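Local coordinates for protein ATP grasp ligase (Microcystis aeruginosa MRC, PDB 5IG9) that probably works as an ATP-grasp ligase of peptide modification, coupling a carboxylate to a nucleophile at the cost of ATP, at residues E13-P16 and L17-A21; L99-R102 and G103-S107. All coordinates share one frame; numbering follows the deposited sequence.

Interaction 1 (E13-P16 and L17-A21)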
loop_
_atom_site.group_PDB
_atom_site.type_symbol
_atom_site.label_atom_id
_atom_site.label_comp_id
_atom_site.label_asym_id
_atom_site.label_seq_id
_atom_site.Cartn_x
_atom_site.Cartn_y
_atom_site.Cartn_z
ATOM N N GLU A 13 -4.838 -0.746 -25.212
ATOM C CA GLU A 13 -3.867 -0.638 -26.290
ATOM C C GLU A 13 -2.586 0.074 -25.874
ATOM O O GLU A 13 -1.693 0.246 -26.711
ATOM C CB GLU A 13 -4.490 0.087 -27.489
ATOM C CG GLU A 13 -5.855 -0.449 -27.925
ATOM C CD GLU A 13 -7.002 0.042 -27.047
ATOM O OE1 GLU A 13 -6.942 1.194 -26.566
ATOM O OE2 GLU A 13 -7.961 -0.731 -26.831
ATOM N N SER A 14 -2.474 0.497 -24.614
ATOM C CA SER A 14 -1.242 1.137 -24.169
ATOM C C SER A 14 -0.080 0.151 -24.183
ATOM O O SER A 14 1.060 0.529 -24.480
ATOM C CB SER A 14 -1.429 1.716 -22.767
ATOM O OG SER A 14 -2.771 2.122 -22.561
ATOM N N ILE A 15 -0.350 -1.115 -23.872
ATOM C CA ILE A 15 0.682 -2.148 -23.794
ATOM C C ILE A 15 1.310 -2.388 -25.165
ATOM O O ILE A 15 2.538 -2.265 -25.289
ATOM C CB ILE A 15 0.118 -3.450 -23.202
ATOM C CG1 ILE A 15 -0.613 -3.159 -21.896
ATOM C CG2 ILE A 15 1.238 -4.448 -22.970
ATOM C CD1 ILE A 15 0.263 -2.493 -20.869
ATOM N N PRO A 16 0.547 -2.729 -26.215
ATOM C CA PRO A 16 1.196 -2.944 -27.519
ATOM C C PRO A 16 1.840 -1.691 -28.079
ATOM O O PRO A 16 2.803 -1.792 -28.849
ATOM C CB PRO A 16 0.047 -3.436 -28.408
ATOM C CG PRO A 16 -1.163 -2.858 -27.801
ATOM C CD PRO A 16 -0.916 -2.895 -26.320
ATOM N N LEU A 17 1.338 -0.511 -27.714
ATOM C CA LEU A 17 1.965 0.729 -28.158
ATOM C C LEU A 17 3.377 0.864 -27.604
ATOM O O LEU A 17 4.279 1.361 -28.290
ATOM C CB LEU A 17 1.112 1.923 -27.739
ATOM C CG LEU A 17 0.038 2.385 -28.720
ATOM C CD1 LEU A 17 -0.986 3.236 -27.997
ATOM C CD2 LEU A 17 0.677 3.166 -29.854
ATOM N N VAL A 18 3.591 0.415 -26.367
ATOM C CA VAL A 18 4.890 0.575 -25.725
ATOM C C VAL A 18 5.848 -0.532 -26.144
ATOM O O VAL A 18 7.030 -0.278 -26.404
ATOM C CB VAL A 18 4.727 0.626 -24.196
ATOM C CG1 VAL A 18 6.090 0.631 -23.518
ATOM C CG2 VAL A 18 3.931 1.853 -23.798
ATOM N N ILE A 19 5.365 -1.777 -26.210
ATOM C CA ILE A 19 6.257 -2.884 -26.547
ATOM C C ILE A 19 6.804 -2.715 -27.959
ATOM O O ILE A 19 7.970 -3.026 -28.228
ATOM C CB ILE A 19 5.544 -4.240 -26.370
ATOM C CG1 ILE A 19 4.487 -4.459 -27.455
ATOM C CG2 ILE A 19 4.907 -4.337 -24.999
ATOM C CD1 ILE A 19 3.876 -5.837 -27.435
ATOM N N LYS A 20 5.983 -2.199 -28.877
ATOM C CA LYS A 20 6.442 -2.034 -30.251
ATOM C C LYS A 20 7.425 -0.878 -30.363
ATOM O O LYS A 20 8.384 -0.945 -31.140
ATOM C CB LYS A 20 5.250 -1.832 -31.183
ATOM C CG LYS A 20 4.328 -3.038 -31.263
ATOM C CD LYS A 20 3.318 -2.885 -32.383
ATOM C CE LYS A 20 2.163 -3.855 -32.212
ATOM N NZ LYS A 20 2.632 -5.217 -31.840
ATOM N N ALA A 21 7.210 0.189 -29.590
ATOM C CA ALA A 21 8.181 1.274 -29.553
ATOM C C ALA A 21 9.462 0.842 -28.856
ATOM O O ALA A 21 10.548 1.318 -29.204
ATOM C CB ALA A 21 7.581 2.498 -28.863
#

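Interaction 2 (L99-R102 and G103-S107)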
loop_
_atom_site.group_PDB
_atom_site.type_symbol
_atom_site.label_atom_id
_atom_site.label_comp_id
_atom_site.label_asym_id
_atom_site.label_seq_id
_atom_site.Cartn_x
_atom_site.Cartn_y
_atom_site.Cartn_z
ATOM N N LEU A 99 1.387 -9.977 -2.253
ATOM C CA LEU A 99 2.639 -9.825 -1.516
ATOM C C LEU A 99 3.812 -10.467 -2.248
ATOM O O LEU A 99 4.940 -9.966 -2.169
ATOM C CB LEU A 99 2.508 -10.429 -0.123
ATOM C CG LEU A 99 1.635 -9.664 0.864
ATOM C CD1 LEU A 99 1.658 -10.387 2.184
ATOM C CD2 LEU A 99 2.131 -8.238 1.019
ATOM N N SER A 100 3.570 -11.574 -2.955
ATOM C CA SER A 100 4.645 -12.255 -3.672
ATOM C C SER A 100 5.157 -11.414 -4.834
ATOM O O SER A 100 6.368 -11.201 -4.976
ATOM C CB SER A 100 4.165 -13.613 -4.187
ATOM O OG SER A 100 3.624 -14.410 -3.152
ATOM N N ILE A 101 4.248 -10.946 -5.691
ATOM C CA ILE A 101 4.667 -10.208 -6.877
ATOM C C ILE A 101 5.181 -8.828 -6.499
ATOM O O ILE A 101 6.087 -8.297 -7.149
ATOM C CB ILE A 101 3.515 -10.123 -7.894
ATOM C CG1 ILE A 101 2.958 -11.518 -8.176
ATOM C CG2 ILE A 101 4.001 -9.493 -9.188
ATOM C CD1 ILE A 101 3.997 -12.495 -8.700
ATOM N N ARG A 102 4.621 -8.221 -5.452
ATOM C CA ARG A 102 5.160 -6.957 -4.961
ATOM C C ARG A 102 6.590 -7.122 -4.473
ATOM O O ARG A 102 7.437 -6.253 -4.708
ATOM C CB ARG A 102 4.282 -6.406 -3.839
ATOM C CG ARG A 102 3.007 -5.745 -4.315
ATOM C CD ARG A 102 2.146 -5.322 -3.143
ATOM N NE ARG A 102 2.806 -4.338 -2.286
ATOM C CZ ARG A 102 2.672 -3.022 -2.418
ATOM N NH1 ARG A 102 1.905 -2.526 -3.378
ATOM N NH2 ARG A 102 3.307 -2.202 -1.591
ATOM N N GLY A 103 6.877 -8.226 -3.783
ATOM C CA GLY A 103 8.234 -8.466 -3.322
ATOM C C GLY A 103 9.197 -8.700 -4.467
ATOM O O GLY A 103 10.356 -8.277 -4.415
ATOM N N MET A 104 8.735 -9.384 -5.517
ATOM C CA MET A 104 9.554 -9.562 -6.709
ATOM C C MET A 104 9.918 -8.217 -7.324
ATOM O O MET A 104 11.088 -7.952 -7.617
ATOM C CB MET A 104 8.818 -10.428 -7.727
ATOM C CG MET A 104 9.550 -10.543 -9.050
ATOM S SD MET A 104 8.591 -11.379 -10.324
ATOM C CE MET A 104 7.617 -10.019 -10.962
ATOM N N ILE A 105 8.920 -7.357 -7.530
ATOM C CA ILE A 105 9.166 -6.065 -8.167
ATOM C C ILE A 105 10.075 -5.205 -7.302
ATOM O O ILE A 105 11.005 -4.559 -7.801
ATOM C CB ILE A 105 7.834 -5.353 -8.463
ATOM C CG1 ILE A 105 6.988 -6.205 -9.404
ATOM C CG2 ILE A 105 8.082 -3.970 -9.049
ATOM C CD1 ILE A 105 5.570 -5.720 -9.544
ATOM N N ALA A 106 9.831 -5.191 -5.991
ATOM C CA ALA A 106 10.613 -4.350 -5.093
ATOM C C ALA A 106 12.055 -4.820 -4.954
ATOM O O ALA A 106 12.913 -4.029 -4.550
ATOM C CB ALA A 106 9.950 -4.299 -3.718
ATOM N N SER A 107 12.341 -6.083 -5.271
ATOM C CA SER A 107 13.700 -6.600 -5.184
ATOM C C SER A 107 14.485 -6.424 -6.474
ATOM O O SER A 107 15.720 -6.460 -6.441
ATOM C CB SER A 107 13.678 -8.082 -4.803
ATOM O OG SER A 107 13.003 -8.276 -3.573
#

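Interaction 1 (E13-P16 and L17-A21)
With CG2 of I15 anti to its backbone N and CG1 of I19 held between its own N and carbonyl carbon (chi1 71°), the two CG2 methyls meet one helical turn apart, I15 CG2 to I19 CG2 at 4.2 Å, the side chains crossing at a slant. These are the first two turns of helix 14-23, the connection between strands 3-7 and 29-33 in the Rossmann-like pre-ATP-grasp domain. The same I19 torsion carries its other branch back toward P16, I19 CG1 lying 3.6 Å from P16 CA. Underneath runs the i to i-4 ladder. Its straightest rung is I19 N to I15 O, 3.0 Å long with 169° at the hydrogen, while L17 N reaches E13 O and V18 N reaches S14 O. P16 has no N-H to give, yet its carbonyl still accepts a bond. Replacing I19 with an alanine would probably strip the cover from P16 CA and leave the I15 methyl without its partner on the next turn. On the inner side I15 and V18 rest on W71 of strand 69-72, and S14 OG is hydrogen-bonded to N12 OD1 just before the helix. On the exposed side the K20 chain runs back alongside P16, extended until a bend at its last torsion, with K20 CE 4.4 Å from P16 CB; the backbone N of K20 lies 3.2 Å from P16 O, 38° above the carbonyl plane.

Interaction 2 (L99-R102 and G103-S107)
I101 presents one methyl to two residues of the next turn: its CG2 lies 4.1 Å from M104 CE and equally 4.1 Å from I105 CD1. The thioether gets there by leaving the backbone N in the anti direction (chi1 174°) and then bending at its last torsion (chi3 85°), which brings its methyl back alongside I101, both side chains pointing the same way. I105 comes in differently, slanting across I101 with its CG1 beside the I101 carbonyl oxygen. This apolar face is the densely packed one, pressed on F32 of strand 29-33 by I101 and M104, and on I116 by I105. R102 sends its bent chain to another side of the helix, where NH2 forms a salt bridge with D120. The face with L99, G103 and A106 is sparser within the turn, held by backbone bonds such as G103 N to L99 O at 3.1 Å. Here the second subunit takes over, its S169 against L99 and its H124 against A106. Four i to i-4 bonds tie the turns together, the shortest from A106 N to R102 O at 2.9 Å. At the C-terminal end S107 OG adds a side-chain bond to G103 O, 2.8 Å long. The result is an apolar face turned to the strands and an outer face covered by the second subunit, on the helix of the beta-alpha-beta crossover between strands 69-72 and 111-113.

Interactions 1 and 2 sit on helices of two beta-alpha-beta units built on one parallel sheet, ordered 29-33, 3-7, 69-72, 111-113. From the central strands, the chain crosses outward in opposite directions, consistent with the helices lying on opposite faces. The centres are 24 Å apart and the nearest atoms about 13 Å, so the two never touch; the sheet mediates, W71 meeting 13-21 and F32 meeting 99-107. Their outer surroundings differ: helix 313-323 of the same chain packs against L17, V18 and A21, whereas 99-107 borders the second subunit, where Q130 of that subunit bonds S107 O.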